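Local coordinates for cytoplasmic protein (Cryptococcus neoformans var. grubii serotype A, PDB 7LPO) that probably hydrolyses the beta-glucosidic bond of steryl glucosides, as a sterylglucosidase of glycoside hydrolase family 5, at residues A89-W94 / T653-D657; Y573-H579 / S591-D597. One frame throughout, in Å; residues are numbered along the deposited sequence.

Contact 1 (A89-W94 / T653-D657); sequences ARLKAW and TLILD
Carbonyl groups at the end of a helix lack partners in their own spiral, and side chains from a neighbouring helix can supply them. Here the last turn of helix 83-93 (Ala93 N to Ala89 O 2.8 Å, Trp94 N to Arg90 O 3.0 Å) and Trp94 just after it meet the short helix 652-656, with Arg90 CA 5.9 Å from Ile655 CA; Asp657 is the first residue to leave helical phi/psi. Arg90 (chi1 to chi3 t, t, m) gives NE to Leu654 O at 2.9 Å; Trp94 (chi1 m) gives NE1 to Ile655 O at 2.9 Å. A water accepts from Arg90 NH2 (2.9 Å) and lies 2.5 Å from Thr653 O, which already receives Asp657 N (3.0 Å), and 3.1 Å from Asp657 O, which also receives Trp593 NE1; Tyr573 OH takes Arg90 NH1. Alongside these bonds Ala93 CB packs on Ile655 CG2 (3.5 Å). Beyond, Phe665 of helix 662-665 meets the Trp94 ring edge-to-face, and Ile655 rests on helix 713-716.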
loop_
_atom_site.group_PDB
_atom_site.type_symbol
_atom_site.label_atom_id
_atom_site.label_comp_id
_atom_site.label_asym_id
_atom_site.label_seq_id
_atom_site.Cartn_x
_atom_site.Cartn_y
_atom_site.Cartn_z
ATOM N N ALA A 89 2.879 -21.873 -1.899
ATOM C CA ALA A 89 1.895 -22.892 -2.242
ATOM C C ALA A 89 0.519 -22.500 -1.733
ATOM O O ALA A 89 -0.480 -22.626 -2.451
ATOM C CB ALA A 89 2.309 -24.244 -1.662
ATOM N N ARG A 90 0.452 -22.024 -0.491
ATOM C CA ARG A 90 -0.822 -21.610 0.076
ATOM C C ARG A 90 -1.433 -20.490 -0.752
ATOM O O ARG A 90 -2.609 -20.544 -1.123
ATOM C CB ARG A 90 -0.617 -21.175 1.525
ATOM C CG ARG A 90 -1.901 -20.861 2.287
ATOM C CD ARG A 90 -1.599 -20.577 3.775
ATOM N NE ARG A 90 -1.087 -21.757 4.479
ATOM C CZ ARG A 90 0.146 -21.879 4.964
ATOM N NH1 ARG A 90 1.032 -20.893 4.842
ATOM N NH2 ARG A 90 0.489 -22.991 5.590
ATOM N N LEU A 91 -0.641 -19.467 -1.065
ATOM C CA LEU A 91 -1.166 -18.348 -1.835
ATOM C C LEU A 91 -1.648 -18.807 -3.206
ATOM O O LEU A 91 -2.709 -18.380 -3.677
ATOM C CB LEU A 91 -0.097 -17.268 -1.970
ATOM C CG LEU A 91 0.387 -16.650 -0.662
ATOM C CD1 LEU A 91 1.553 -15.689 -0.884
ATOM C CD2 LEU A 91 -0.762 -15.925 0.045
ATOM N N LYS A 92 -0.898 -19.699 -3.854
ATOM C CA LYS A 92 -1.325 -20.182 -5.165
ATOM C C LYS A 92 -2.590 -21.027 -5.059
ATOM O O LYS A 92 -3.496 -20.909 -5.895
ATOM C CB LYS A 92 -0.203 -20.986 -5.826
ATOM C CG LYS A 92 -0.279 -20.995 -7.352
ATOM C CD LYS A 92 0.218 -19.668 -7.915
ATOM C CE LYS A 92 0.122 -19.615 -9.433
ATOM N NZ LYS A 92 -0.996 -18.741 -9.892
ATOM N N ALA A 93 -2.674 -21.878 -4.034
ATOM C CA ALA A 93 -3.853 -22.716 -3.838
ATOM C C ALA A 93 -5.104 -21.892 -3.553
ATOM O O ALA A 93 -6.218 -22.368 -3.800
ATOM C CB ALA A 93 -3.605 -23.709 -2.696
ATOM N N TRP A 94 -4.942 -20.677 -3.026
ATOM C CA TRP A 94 -6.047 -19.756 -2.813
ATOM C C TRP A 94 -6.451 -19.036 -4.088
ATOM O O TRP A 94 -7.343 -18.179 -4.042
ATOM C CB TRP A 94 -5.684 -18.722 -1.745
ATOM C CG TRP A 94 -5.739 -19.219 -0.328
ATOM C CD1 TRP A 94 -6.453 -20.287 0.148
ATOM C CD2 TRP A 94 -5.065 -18.653 0.800
ATOM N NE1 TRP A 94 -6.259 -20.417 1.509
ATOM C CE2 TRP A 94 -5.404 -19.431 1.927
ATOM C CE3 TRP A 94 -4.211 -17.558 0.970
ATOM C CZ2 TRP A 94 -4.911 -19.154 3.196
ATOM C CZ3 TRP A 94 -3.712 -17.290 2.245
ATOM C CH2 TRP A 94 -4.071 -18.080 3.334
ATOM N N THR A 653 -5.576 -28.762 4.966
ATOM C CA THR A 653 -4.840 -28.016 5.982
ATOM C C THR A 653 -4.033 -26.874 5.382
ATOM O O THR A 653 -3.848 -25.842 6.034
ATOM C CB THR A 653 -3.920 -28.967 6.747
ATOM O OG1 THR A 653 -4.721 -29.876 7.510
ATOM C CG2 THR A 653 -2.996 -28.207 7.686
ATOM N N LEU A 654 -3.531 -27.040 4.156
ATOM C CA LEU A 654 -2.785 -25.964 3.511
ATOM C C LEU A 654 -3.640 -24.711 3.357
ATOM O O LEU A 654 -3.189 -23.594 3.642
ATOM C CB LEU A 654 -2.276 -26.427 2.147
ATOM C CG LEU A 654 -1.554 -25.368 1.314
ATOM C CD1 LEU A 654 -0.211 -25.016 1.930
ATOM C CD2 LEU A 654 -1.379 -25.865 -0.120
ATOM N N ILE A 655 -4.881 -24.874 2.894
ATOM C CA ILE A 655 -5.706 -23.711 2.580
ATOM C C ILE A 655 -6.583 -23.260 3.736
ATOM O O ILE A 655 -7.246 -22.217 3.625
ATOM C CB ILE A 655 -6.593 -23.987 1.350
ATOM C CG1 ILE A 655 -7.424 -25.262 1.540
ATOM C CG2 ILE A 655 -5.734 -24.108 0.088
ATOM C CD1 ILE A 655 -8.332 -25.572 0.381
ATOM N N LEU A 656 -6.602 -23.981 4.838
ATOM C CA LEU A 656 -7.452 -23.612 5.962
ATOM C C LEU A 656 -6.686 -23.316 7.237
ATOM O O LEU A 656 -7.026 -22.365 7.948
ATOM C CB LEU A 656 -8.465 -24.729 6.261
ATOM C CG LEU A 656 -9.455 -25.122 5.170
ATOM C CD1 LEU A 656 -10.317 -26.282 5.662
ATOM C CD2 LEU A 656 -10.301 -23.928 4.775
ATOM N N ASP A 657 -5.686 -24.119 7.573
ATOM C CA ASP A 657 -5.072 -24.039 8.893
ATOM C C ASP A 657 -4.188 -22.802 9.000
ATOM O O ASP A 657 -3.269 -22.619 8.195
ATOM C CB ASP A 657 -4.268 -25.302 9.165
ATOM C CG ASP A 657 -3.890 -25.449 10.614
ATOM O OD1 ASP A 657 -4.754 -25.208 11.475
ATOM O OD2 ASP A 657 -2.732 -25.809 10.885
HETATM O O HOH W 1 -1.692 -24.609 6.483
#

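Contact 2 (Y573-H579 / S591-D597); sequences YVPDNVH and SLWSVDD
Two largely irregular segments can be held together by side chains bonding to backbone, and 573-579 with 591-597 illustrates this. They run in broadly the same direction but splay apart, with CA atoms 4.7 Å apart for Tyr573 and Ser591, 5.2 Å for Asn577 and Ser594, and 5.9 Å for Val578 and Asp596; a type I turn bends Val574-Asn577, and 595-597 forms a 3-10 turn.

Among the hydrogen bonds, Ser591 OG (chi1 t) accepts from Val574 N at 3.0 Å and donates to Trp593 O at 2.7 Å. Ser594 OG donates to Asn577 O at 3.1 Å and accepts from Asp596 N at 3.2 Å, an ST turn. Asp596 OD2 receives His579 N at 2.8 Å, and His579 NE2 donates to Asp597 OD2 at 2.9 Å, a His-carboxylate pair whose acid also forms a salt bridge with Arg660. One water joins Pro575 O (2.7 Å), Asn577 O (2.5 Å) and Val595 N (2.9 Å).

Asp596 CB sits 3.4 Å over the centroid of the His579 ring, a CH-pi contact. The Tyr573 ring and the Trp593 five-membered ring are near parallel but slid apart (centroids 5.8 Å, planes 28°), hardly overlapping; the apolar contact is Tyr573 CE1 to Trp593 CB at 3.6 Å.

This is loop-loop packing beyond the C-terminal end of strand 567-570, the side of a TIM barrel where strand-following loops gather; Tyr573 packs on Val41 and Leu43 of strand 35-43, and Trp593 on Arg90 of helix 83-93.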
loop_
_atom_site.group_PDB
_atom_site.type_symbol
_atom_site.label_atom_id
_atom_site.label_comp_id
_atom_site.label_asym_id
_atom_site.label_seq_id
_atom_site.Cartn_x
_atom_site.Cartn_y
_atom_site.Cartn_z
ATOM N N TYR A 573 -0.104 -10.361 3.713
ATOM C CA TYR A 573 0.239 -11.713 4.148
ATOM C C TYR A 573 1.536 -11.625 4.943
ATOM O O TYR A 573 2.571 -11.222 4.405
ATOM C CB TYR A 573 0.386 -12.636 2.938
ATOM C CG TYR A 573 0.542 -14.099 3.257
ATOM C CD1 TYR A 573 -0.570 -14.920 3.418
ATOM C CD2 TYR A 573 1.810 -14.669 3.377
ATOM C CE1 TYR A 573 -0.422 -16.273 3.706
ATOM C CE2 TYR A 573 1.971 -16.010 3.652
ATOM C CZ TYR A 573 0.852 -16.815 3.813
ATOM O OH TYR A 573 1.020 -18.158 4.100
ATOM N N VAL A 574 1.478 -11.982 6.219
ATOM C CA VAL A 574 2.613 -11.787 7.113
ATOM C C VAL A 574 2.963 -13.107 7.785
ATOM O O VAL A 574 2.305 -13.489 8.768
ATOM C CB VAL A 574 2.308 -10.713 8.169
ATOM C CG1 VAL A 574 3.521 -10.449 9.037
ATOM C CG2 VAL A 574 1.820 -9.425 7.504
ATOM N N PRO A 575 4.005 -13.804 7.324
ATOM C CA PRO A 575 4.348 -15.104 7.934
ATOM C C PRO A 575 4.548 -15.092 9.444
ATOM O O PRO A 575 4.285 -16.118 10.085
ATOM C CB PRO A 575 5.644 -15.493 7.208
ATOM C CG PRO A 575 5.487 -14.850 5.824
ATOM C CD PRO A 575 4.779 -13.536 6.092
ATOM N N ASP A 576 4.989 -13.987 10.044
ATOM C CA ASP A 576 5.288 -13.973 11.473
ATOM C C ASP A 576 4.254 -13.193 12.285
ATOM O O ASP A 576 4.528 -12.811 13.426
ATOM C CB ASP A 576 6.695 -13.419 11.721
ATOM C CG ASP A 576 6.836 -11.957 11.324
ATOM O OD1 ASP A 576 5.852 -11.359 10.832
ATOM O OD2 ASP A 576 7.941 -11.401 11.500
ATOM N N ASN A 577 3.063 -12.980 11.735
ATOM C CA ASN A 577 1.983 -12.365 12.498
ATOM C C ASN A 577 1.658 -13.196 13.737
ATOM O O ASN A 577 1.656 -14.428 13.701
ATOM C CB ASN A 577 0.748 -12.215 11.606
ATOM C CG ASN A 577 -0.519 -11.849 12.389
ATOM O OD1 ASN A 577 -1.091 -12.677 13.093
ATOM N ND2 ASN A 577 -0.950 -10.604 12.263
ATOM N N VAL A 578 1.401 -12.514 14.851
ATOM C CA VAL A 578 0.985 -13.162 16.089
ATOM C C VAL A 578 -0.174 -12.375 16.683
ATOM O O VAL A 578 -0.351 -11.185 16.415
ATOM C CB VAL A 578 2.126 -13.268 17.125
ATOM C CG1 VAL A 578 3.093 -14.387 16.750
ATOM C CG2 VAL A 578 2.852 -11.947 17.232
ATOM N N HIS A 579 -0.962 -13.052 17.521
ATOM C CA HIS A 579 -2.117 -12.392 18.133
ATOM C C HIS A 579 -1.697 -11.242 19.041
ATOM O O HIS A 579 -2.365 -10.206 19.098
ATOM C CB HIS A 579 -2.944 -13.393 18.939
ATOM C CG HIS A 579 -3.667 -14.392 18.102
ATOM N ND1 HIS A 579 -4.344 -15.462 18.641
ATOM C CD2 HIS A 579 -3.814 -14.483 16.760
ATOM C CE1 HIS A 579 -4.864 -16.182 17.664
ATOM N NE2 HIS A 579 -4.568 -15.602 16.514
ATOM N N SER A 591 -2.929 -9.363 8.514
ATOM C CA SER A 591 -2.509 -10.580 7.835
ATOM C C SER A 591 -3.666 -11.559 7.681
ATOM O O SER A 591 -4.449 -11.785 8.610
ATOM C CB SER A 591 -1.373 -11.258 8.598
ATOM O OG SER A 591 -0.938 -12.421 7.910
ATOM N N LEU A 592 -3.752 -12.160 6.491
ATOM C CA LEU A 592 -4.723 -13.211 6.228
ATOM C C LEU A 592 -4.452 -14.479 7.027
ATOM O O LEU A 592 -5.351 -15.319 7.154
ATOM C CB LEU A 592 -4.712 -13.566 4.741
ATOM C CG LEU A 592 -4.938 -12.435 3.749
ATOM C CD1 LEU A 592 -4.941 -12.991 2.342
ATOM C CD2 LEU A 592 -6.237 -11.723 4.060
ATOM N N TRP A 593 -3.238 -14.641 7.549
ATOM C CA TRP A 593 -2.749 -15.912 8.059
ATOM C C TRP A 593 -1.884 -15.645 9.283
ATOM O O TRP A 593 -1.203 -14.621 9.366
ATOM C CB TRP A 593 -1.972 -16.656 6.944
ATOM C CG TRP A 593 -1.602 -18.057 7.272
ATOM C CD1 TRP A 593 -2.320 -19.180 6.996
ATOM C CD2 TRP A 593 -0.411 -18.495 7.941
ATOM N NE1 TRP A 593 -1.662 -20.294 7.473
ATOM C CE2 TRP A 593 -0.484 -19.898 8.051
ATOM C CE3 TRP A 593 0.706 -17.837 8.462
ATOM C CZ2 TRP A 593 0.514 -20.653 8.665
ATOM C CZ3 TRP A 593 1.692 -18.589 9.073
ATOM C CH2 TRP A 593 1.587 -19.981 9.175
ATOM N N SER A 594 -1.939 -16.562 10.243
ATOM C CA SER A 594 -1.165 -16.437 11.469
ATOM C C SER A 594 -0.930 -17.819 12.052
ATOM O O SER A 594 -1.856 -18.634 12.110
ATOM C CB SER A 594 -1.879 -15.566 12.507
ATOM O OG SER A 594 -1.173 -15.572 13.741
ATOM N N VAL A 595 0.308 -18.075 12.493
ATOM C CA VAL A 595 0.601 -19.338 13.163
ATOM C C VAL A 595 -0.262 -19.500 14.407
ATOM O O VAL A 595 -0.605 -20.622 14.787
ATOM C CB VAL A 595 2.095 -19.440 13.526
ATOM C CG1 VAL A 595 2.952 -19.442 12.279
ATOM C CG2 VAL A 595 2.484 -18.303 14.461
ATOM N N ASP A 596 -0.610 -18.396 15.077
ATOM C CA ASP A 596 -1.452 -18.488 16.267
ATOM C C ASP A 596 -2.860 -18.990 15.954
ATOM O O ASP A 596 -3.614 -19.306 16.881
ATOM C CB ASP A 596 -1.537 -17.126 16.961
ATOM C CG ASP A 596 -0.289 -16.794 17.769
ATOM O OD1 ASP A 596 0.506 -17.714 18.053
ATOM O OD2 ASP A 596 -0.104 -15.613 18.126
ATOM N N ASP A 597 -3.232 -19.082 14.684
ATOM C CA ASP A 597 -4.530 -19.614 14.300
ATOM C C ASP A 597 -4.443 -21.056 13.812
ATOM O O ASP A 597 -5.445 -21.604 13.338
ATOM C CB ASP A 597 -5.167 -18.721 13.240
ATOM C CG ASP A 597 -5.777 -17.472 13.837
ATOM O OD1 ASP A 597 -6.863 -17.580 14.433
ATOM O OD2 ASP A 597 -5.156 -16.389 13.761
HETATM O O HOH W 2 2.376 -16.109 11.924
#

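From the N terminus, after strand 35-43 the chain forms helix 83-93, the early half of contact 1, and then passes through most of the TIM-barrel-type domain expected of this family. Strand 567-570 leads into contact 2, a short loop with 11 residues between its segments, and the chain then reaches helix 652-656, which closes contact 1 over 558 intervening residues. The small closure therefore lies within the large one. The two also touch by apolar packing, Leu91 CD2 lying 3.5 Å from Tyr573 CD1. Together they tie an early helix to the loop after strand 567-570 and to the short helix preceding the C-terminal strands.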